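Local structure of CD8 alpha antigen (Sus scrofa, 5EDX) at residues L2-S13 / Y103-P113. The protein forms a homodimer that probably acts as a T-cell co-receptor by binding MHC class I on target cells. Numbering follows the deposited sequence.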
ATOM      1  N   LEU A   2      -1.069  14.215   7.300  1.00 20.68           N
ATOM      2  CA  LEU A   2       0.357  14.015   7.080  1.00 15.98           C
ATOM      3  C   LEU A   2       0.783  14.462   5.681  1.00 12.89           C
ATOM      4  O   LEU A   2       1.865  15.033   5.501  1.00 13.51           O
ATOM      5  CB  LEU A   2       0.706  12.544   7.285  1.00 15.65           C
ATOM      6  CG  LEU A   2       2.155  12.150   6.996  1.00 19.00           C
ATOM      7  CD1 LEU A   2       3.106  12.839   7.962  1.00 25.99           C
ATOM      8  CD2 LEU A   2       2.321  10.649   7.061  1.00 25.09           C
ATOM      9  N   PHE A   3      -0.070  14.188   4.696  1.00 13.77           N
ATOM     10  CA  PHE A   3       0.200  14.537   3.302  1.00 14.79           C
ATOM     11  C   PHE A   3      -0.726  15.634   2.809  1.00 15.58           C
ATOM     12  O   PHE A   3      -1.882  15.725   3.227  1.00 17.40           O
ATOM     13  CB  PHE A   3      -0.052  13.339   2.385  1.00 12.71           C
ATOM     14  CG  PHE A   3       0.910  12.209   2.554  1.00 13.02           C
ATOM     15  CD1 PHE A   3       0.554  11.094   3.289  1.00 14.79           C
ATOM     16  CD2 PHE A   3       2.147  12.236   1.935  1.00 12.75           C
ATOM     17  CE1 PHE A   3       1.431  10.031   3.425  1.00 17.85           C
ATOM     18  CE2 PHE A   3       3.024  11.179   2.064  1.00 18.60           C
ATOM     19  CZ  PHE A   3       2.667  10.080   2.815  1.00 17.11           C
ATOM     20  N   ARG A   4      -0.220  16.445   1.890  1.00 12.85           N
ATOM     21  CA  ARG A   4      -1.064  17.305   1.068  1.00 10.59           C
ATOM     22  C   ARG A   4      -0.739  17.023  -0.396  1.00 15.76           C
ATOM     23  O   ARG A   4       0.420  17.080  -0.802  1.00 17.24           O
ATOM     24  CB  ARG A   4      -0.820  18.781   1.394  1.00 18.04           C
ATOM     25  CG  ARG A   4      -1.432  19.216   2.720  1.00 18.50           C
ATOM     26  CD  ARG A   4      -1.116  20.667   3.038  1.00 15.61           C
ATOM     27  NE  ARG A   4      -1.503  21.592   1.977  1.00 20.19           N
ATOM     28  CZ  ARG A   4      -2.748  22.002   1.751  1.00 24.37           C
ATOM     29  NH1 ARG A   4      -2.990  22.858   0.766  1.00 25.35           N
ATOM     30  NH2 ARG A   4      -3.751  21.556   2.497  1.00 22.90           N
ATOM     31  N   THR A   5      -1.756  16.717  -1.190  1.00 16.37           N
ATOM     32  CA  THR A   5      -1.500  16.332  -2.574  1.00 15.95           C
ATOM     33  C   THR A   5      -2.025  17.368  -3.557  1.00 22.23           C
ATOM     34  O   THR A   5      -2.759  18.283  -3.178  1.00 20.42           O
ATOM     35  CB  THR A   5      -2.125  14.965  -2.898  1.00 14.63           C
ATOM     36  OG1 THR A   5      -3.554  15.072  -2.896  1.00 20.52           O
ATOM     37  CG2 THR A   5      -1.701  13.928  -1.871  1.00 15.78           C
ATOM     38  N   SER A   6      -1.634  17.229  -4.821  1.00 17.27           N
ATOM     39  CA  SER A   6      -2.218  18.038  -5.882  1.00 19.33           C
ATOM     40  C   SER A   6      -3.627  17.501  -6.117  1.00 18.99           C
ATOM     41  O   SER A   6      -3.987  16.463  -5.562  1.00 20.61           O
ATOM     42  CB  SER A   6      -1.355  17.953  -7.141  1.00 22.54           C
ATOM     43  OG  SER A   6      -0.958  16.620  -7.384  1.00 15.13           O
ATOM     44  N   PRO A   7      -4.444  18.209  -6.920  1.00 27.29           N
ATOM     45  CA  PRO A   7      -5.837  17.787  -7.114  1.00 23.81           C
ATOM     46  C   PRO A   7      -5.980  16.272  -7.285  1.00 18.52           C
ATOM     47  O   PRO A   7      -5.221  15.651  -8.035  1.00 18.61           O
ATOM     48  CB  PRO A   7      -6.242  18.535  -8.385  1.00 28.47           C
ATOM     49  CG  PRO A   7      -5.467  19.813  -8.297  1.00 31.31           C
ATOM     50  CD  PRO A   7      -4.142  19.452  -7.656  1.00 27.85           C
ATOM     51  N   GLU A   8      -6.948  15.693  -6.577  1.00 22.34           N
ATOM     52  CA  GLU A   8      -7.085  14.244  -6.483  1.00 22.56           C
ATOM     53  C   GLU A   8      -7.727  13.610  -7.711  1.00 20.39           C
ATOM     54  O   GLU A   8      -7.718  12.387  -7.851  1.00 19.06           O
ATOM     55  CB  GLU A   8      -7.883  13.856  -5.230  1.00 28.26           C
ATOM     56  CG  GLU A   8      -9.328  14.355  -5.227  1.00 47.36           C
ATOM     57  CD  GLU A   8     -10.239  13.560  -4.297  1.00 60.44           C
ATOM     58  OE1 GLU A   8     -11.409  13.327  -4.671  1.00 55.71           O
ATOM     59  OE2 GLU A   8      -9.787  13.161  -3.201  1.00 55.03           O
ATOM     60  N   MET A   9      -8.293  14.430  -8.593  1.00 21.46           N
ATOM     61  CA  MET A   9      -8.940  13.893  -9.789  1.00 23.60           C
ATOM     62  C   MET A   9      -8.377  14.541 -11.056  1.00 26.90           C
ATOM     63  O   MET A   9      -8.529  15.744 -11.272  1.00 23.79           O
ATOM     64  CB  MET A   9     -10.461  14.064  -9.710  1.00 26.06           C
ATOM     65  CG  MET A   9     -11.233  13.056 -10.552  1.00 41.45           C
ATOM     66  SD  MET A   9     -11.937  11.687  -9.604  1.00 62.05           S
ATOM     67  CE  MET A   9     -10.864  11.649  -8.164  1.00 40.86           C
ATOM     68  N   VAL A  10      -7.719  13.733 -11.883  1.00 16.56           N
ATOM     69  CA  VAL A  10      -7.028  14.236 -13.058  1.00 17.99           C
ATOM     70  C   VAL A  10      -7.516  13.535 -14.323  1.00 18.71           C
ATOM     71  O   VAL A  10      -7.669  12.312 -14.344  1.00 14.04           O
ATOM     72  CB  VAL A  10      -5.498  14.032 -12.923  1.00 18.69           C
ATOM     73  CG1 VAL A  10      -4.781  14.492 -14.178  1.00 20.49           C
ATOM     74  CG2 VAL A  10      -4.967  14.761 -11.685  1.00 24.08           C
ATOM     75  N   GLN A  11      -7.779  14.315 -15.368  1.00 17.40           N
ATOM     76  CA  GLN A  11      -8.080  13.761 -16.683  1.00 18.20           C
ATOM     77  C   GLN A  11      -6.923  14.044 -17.624  1.00 21.07           C
ATOM     78  O   GLN A  11      -6.441  15.175 -17.703  1.00 26.53           O
ATOM     79  CB  GLN A  11      -9.358  14.366 -17.260  1.00 28.79           C
ATOM     80  CG  GLN A  11     -10.631  14.010 -16.521  1.00 37.53           C
ATOM     81  CD  GLN A  11     -11.869  14.486 -17.258  1.00 60.45           C
ATOM     82  OE1 GLN A  11     -12.076  14.155 -18.428  1.00 50.63           O
ATOM     83  NE2 GLN A  11     -12.700  15.271 -16.578  1.00 65.75           N
ATOM     84  N   ALA A  12      -6.473  13.018 -18.336  1.00 18.51           N
ATOM     85  CA  ALA A  12      -5.349  13.168 -19.251  1.00 18.66           C
ATOM     86  C   ALA A  12      -5.626  12.428 -20.544  1.00 21.32           C
ATOM     87  O   ALA A  12      -6.196  11.343 -20.529  1.00 21.70           O
ATOM     88  CB  ALA A  12      -4.079  12.637 -18.613  1.00 19.92           C
ATOM     89  N   SER A  13      -5.212  13.006 -21.666  1.00 18.81           N
ATOM     90  CA  SER A  13      -5.358  12.331 -22.950  1.00 21.23           C
ATOM     91  C   SER A  13      -4.060  11.612 -23.290  1.00 15.36           C
ATOM     92  O   SER A  13      -3.015  11.894 -22.694  1.00 16.33           O
ATOM     93  CB  SER A  13      -5.746  13.323 -24.049  1.00 25.66           C
ATOM     94  OG  SER A  13      -4.809  14.380 -24.134  1.00 37.99           O
ATOM     95  N   TYR A 103       2.126   5.089   6.424  1.00 12.58           N
ATOM     96  CA  TYR A 103       1.145   6.121   6.132  1.00 12.31           C
ATOM     97  C   TYR A 103       0.934   6.242   4.631  1.00 13.13           C
ATOM     98  O   TYR A 103       1.875   6.088   3.858  1.00 16.04           O
ATOM     99  CB  TYR A 103       1.628   7.475   6.655  1.00 16.27           C
ATOM    100  CG  TYR A 103       1.717   7.553   8.160  1.00 15.11           C
ATOM    101  CD1 TYR A 103       0.659   8.041   8.907  1.00 20.57           C
ATOM    102  CD2 TYR A 103       2.858   7.131   8.829  1.00 20.61           C
ATOM    103  CE1 TYR A 103       0.734   8.114  10.289  1.00 30.46           C
ATOM    104  CE2 TYR A 103       2.942   7.197  10.209  1.00 17.32           C
ATOM    105  CZ  TYR A 103       1.878   7.689  10.929  1.00 26.54           C
ATOM    106  OH  TYR A 103       1.958   7.760  12.300  1.00 35.66           O
ATOM    107  N   PHE A 104      -0.294   6.537   4.220  1.00  9.78           N
ATOM    108  CA  PHE A 104      -0.594   6.671   2.795  1.00  9.03           C
ATOM    109  C   PHE A 104      -1.284   7.989   2.498  1.00 12.68           C
ATOM    110  O   PHE A 104      -2.161   8.405   3.246  1.00 14.69           O
ATOM    111  CB  PHE A 104      -1.504   5.528   2.332  1.00  9.98           C
ATOM    112  CG  PHE A 104      -0.947   4.165   2.611  1.00 10.03           C
ATOM    113  CD1 PHE A 104      -0.035   3.586   1.748  1.00 11.44           C
ATOM    114  CD2 PHE A 104      -1.336   3.461   3.738  1.00 10.40           C
ATOM    115  CE1 PHE A 104       0.481   2.327   2.000  1.00 15.44           C
ATOM    116  CE2 PHE A 104      -0.822   2.197   3.996  1.00 15.17           C
ATOM    117  CZ  PHE A 104       0.087   1.632   3.130  1.00 15.12           C
ATOM    118  N   SER A 105      -0.906   8.638   1.398  1.00 11.21           N
ATOM    119  CA  SER A 105      -1.641   9.811   0.935  1.00 12.49           C
ATOM    120  C   SER A 105      -2.950   9.356   0.312  1.00 12.43           C
ATOM    121  O   SER A 105      -3.092   8.194  -0.056  1.00 10.30           O
ATOM    122  CB  SER A 105      -0.845  10.583  -0.118  1.00 12.58           C
ATOM    123  OG  SER A 105      -0.906   9.929  -1.377  1.00 13.45           O
ATOM    124  N   ASN A 106      -3.898  10.278   0.189  1.00 12.61           N
ATOM    125  CA  ASN A 106      -5.089  10.031  -0.616  1.00 12.62           C
ATOM    126  C   ASN A 106      -4.691   9.658  -2.036  1.00 11.45           C
ATOM    127  O   ASN A 106      -3.623  10.055  -2.515  1.00 10.80           O
ATOM    128  CB  ASN A 106      -5.973  11.278  -0.666  1.00 14.54           C
ATOM    129  CG  ASN A 106      -6.618  11.588   0.669  1.00 22.54           C
ATOM    130  OD1 ASN A 106      -6.539  10.796   1.608  1.00 18.64           O
ATOM    131  ND2 ASN A 106      -7.266  12.742   0.758  1.00 24.32           N
ATOM    132  N   PHE A 107      -5.556   8.900  -2.698  1.00 10.15           N
ATOM    133  CA  PHE A 107      -5.381   8.560  -4.105  1.00 11.29           C
ATOM    134  C   PHE A 107      -5.458   9.803  -4.985  1.00 14.08           C
ATOM    135  O   PHE A 107      -6.304  10.674  -4.779  1.00 14.45           O
ATOM    136  CB  PHE A 107      -6.486   7.595  -4.548  1.00  9.61           C
ATOM    137  CG  PHE A 107      -6.204   6.148  -4.246  1.00 10.07           C
ATOM    138  CD1 PHE A 107      -5.094   5.773  -3.509  1.00 11.22           C
ATOM    139  CD2 PHE A 107      -7.060   5.156  -4.715  1.00 12.49           C
ATOM    140  CE1 PHE A 107      -4.843   4.439  -3.242  1.00 11.01           C
ATOM    141  CE2 PHE A 107      -6.812   3.824  -4.451  1.00 10.97           C
ATOM    142  CZ  PHE A 107      -5.705   3.461  -3.721  1.00 13.68           C
ATOM    143  N   MET A 108      -4.574   9.875  -5.972  1.00  8.73           N
ATOM    144  CA  MET A 108      -4.737  10.801  -7.080  1.00 11.17           C
ATOM    145  C   MET A 108      -5.113   9.937  -8.278  1.00 14.93           C
ATOM    146  O   MET A 108      -4.309   9.133  -8.744  1.00 10.64           O
ATOM    147  CB  MET A 108      -3.441  11.571  -7.330  1.00 10.05           C
ATOM    148  CG  MET A 108      -3.184  12.681  -6.295  1.00 14.05           C
ATOM    149  SD  MET A 108      -1.450  13.125  -6.039  1.00 14.79           S
ATOM    150  CE  MET A 108      -0.881  11.712  -5.108  1.00 18.02           C
ATOM    151  N   SER A 109      -6.346  10.073  -8.749  0.51 13.60           N
ATOM    152  CA  SER A 109      -6.802   9.267  -9.871  0.51 14.33           C
ATOM    153  C   SER A 109      -6.453   9.966 -11.174  0.51 13.71           C
ATOM    154  O   SER A 109      -6.612  11.180 -11.306  0.51 16.42           O
ATOM    155  CB  SER A 109      -8.308   8.996  -9.790  0.51 17.09           C
ATOM    156  OG  SER A 109      -9.050  10.188  -9.964  0.51 18.64           O
ATOM    157  N   VAL A 110      -5.949   9.198 -12.129  1.00 11.69           N
ATOM    158  CA  VAL A 110      -5.639   9.734 -13.441  1.00 11.62           C
ATOM    159  C   VAL A 110      -6.284   8.828 -14.484  1.00 12.67           C
ATOM    160  O   VAL A 110      -5.940   7.653 -14.585  1.00  9.79           O
ATOM    161  CB  VAL A 110      -4.123   9.805 -13.680  1.00 11.63           C
ATOM    162  CG1 VAL A 110      -3.835  10.611 -14.927  1.00 12.34           C
ATOM    163  CG2 VAL A 110      -3.421  10.423 -12.466  1.00 14.03           C
ATOM    164  N   PHE A 111      -7.236   9.373 -15.236  1.00 11.42           N
ATOM    165  CA  PHE A 111      -7.981   8.586 -16.219  1.00 12.61           C
ATOM    166  C   PHE A 111      -8.166   9.358 -17.524  1.00 15.20           C
ATOM    167  O   PHE A 111      -8.181  10.588 -17.532  1.00 17.34           O
ATOM    168  CB  PHE A 111      -9.357   8.183 -15.664  1.00 12.46           C
ATOM    169  CG  PHE A 111      -9.307   7.054 -14.668  1.00 12.83           C
ATOM    170  CD1 PHE A 111      -9.381   5.739 -15.091  1.00 13.49           C
ATOM    171  CD2 PHE A 111      -9.164   7.309 -13.311  1.00 15.16           C
ATOM    172  CE1 PHE A 111      -9.326   4.693 -14.187  1.00 15.65           C
ATOM    173  CE2 PHE A 111      -9.108   6.270 -12.400  1.00 13.42           C
ATOM    174  CZ  PHE A 111      -9.190   4.960 -12.836  1.00 14.57           C
ATOM    175  N   LEU A 112      -8.281   8.617 -18.622  1.00 12.62           N
ATOM    176  CA  LEU A 112      -8.656   9.170 -19.916  1.00 17.32           C
ATOM    177  C   LEU A 112     -10.064   9.759 -19.829  1.00 24.18           C
ATOM    178  O   LEU A 112     -10.881   9.326 -19.009  1.00 19.99           O
ATOM    179  CB  LEU A 112      -8.651   8.051 -20.960  1.00 15.48           C
ATOM    180  CG  LEU A 112      -7.581   7.840 -22.040  1.00 28.42           C
ATOM    181  CD1 LEU A 112      -6.254   8.506 -21.745  1.00 23.05           C
ATOM    182  CD2 LEU A 112      -7.396   6.340 -22.323  1.00 21.31           C
ATOM    183  N   PRO A 113     -10.355  10.760 -20.669  1.00 26.61           N
ATOM    184  CA  PRO A 113     -11.736  11.239 -20.776  1.00 38.74           C
ATOM    185  C   PRO A 113     -12.618  10.118 -21.312  1.00 36.14           C
ATOM    186  O   PRO A 113     -12.161   9.339 -22.147  1.00 39.89           O
ATOM    187  CB  PRO A 113     -11.632  12.370 -21.806  1.00 39.28           C
ATOM    188  CG  PRO A 113     -10.205  12.810 -21.751  1.00 37.52           C
ATOM    189  CD  PRO A 113      -9.423  11.558 -21.484  1.00 28.75           C
TER
HETATM  190  O   HOH W   1      -5.636  14.485  -1.446  1.00 47.22           O
HETATM  191  O   HOH W   2      -8.672  10.662  -3.319  1.00 28.84           O
HETATM  192  O   HOH W   3      -9.608  10.948 -12.551  1.00 24.28           O
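Val10 and Val110 lie side by side where the first strand of this V-set immunoglobulin domain, having switched sheets, runs parallel to the last. Their CG1 methyls meet at 4.1 Å, and Val18 of the facing sheet packs on Val10; short, branched valines suit the sheet face turned to strand 18-24, packing there without long, flexible chains. Val10 uses both its N, bonded to Ser109 O, and its O, bonded by Phe111 N; flanking these, Ser109 N donates a hydrogen bond to Glu8 O (2.8 Å) and Ala12 N one to Phe111 O.

Before the switch, residues 3-5 belong to the other sheet, paired with 18-24, and there side chains, not backbone bonds, make the contact. Phe3, its CG anti to the carbonyl carbon (chi1 -68°), turns one ring face to Ser105 CB, a CH-pi contact 3.9 Å from the centroid; so small a residue lets the ring come close to the backbone. Leu2 CG lies over the opposite face, offset toward the rim. Farther along, the flexible thioether of Met108 bends at chi3 (-74°) and crosses Thr5 obliquely, SD reaching Thr5 CB at 3.7 Å. Water 3 donates to Val10 O at 3.0 Å, sitting in plane at the edge of the Phe111 ring.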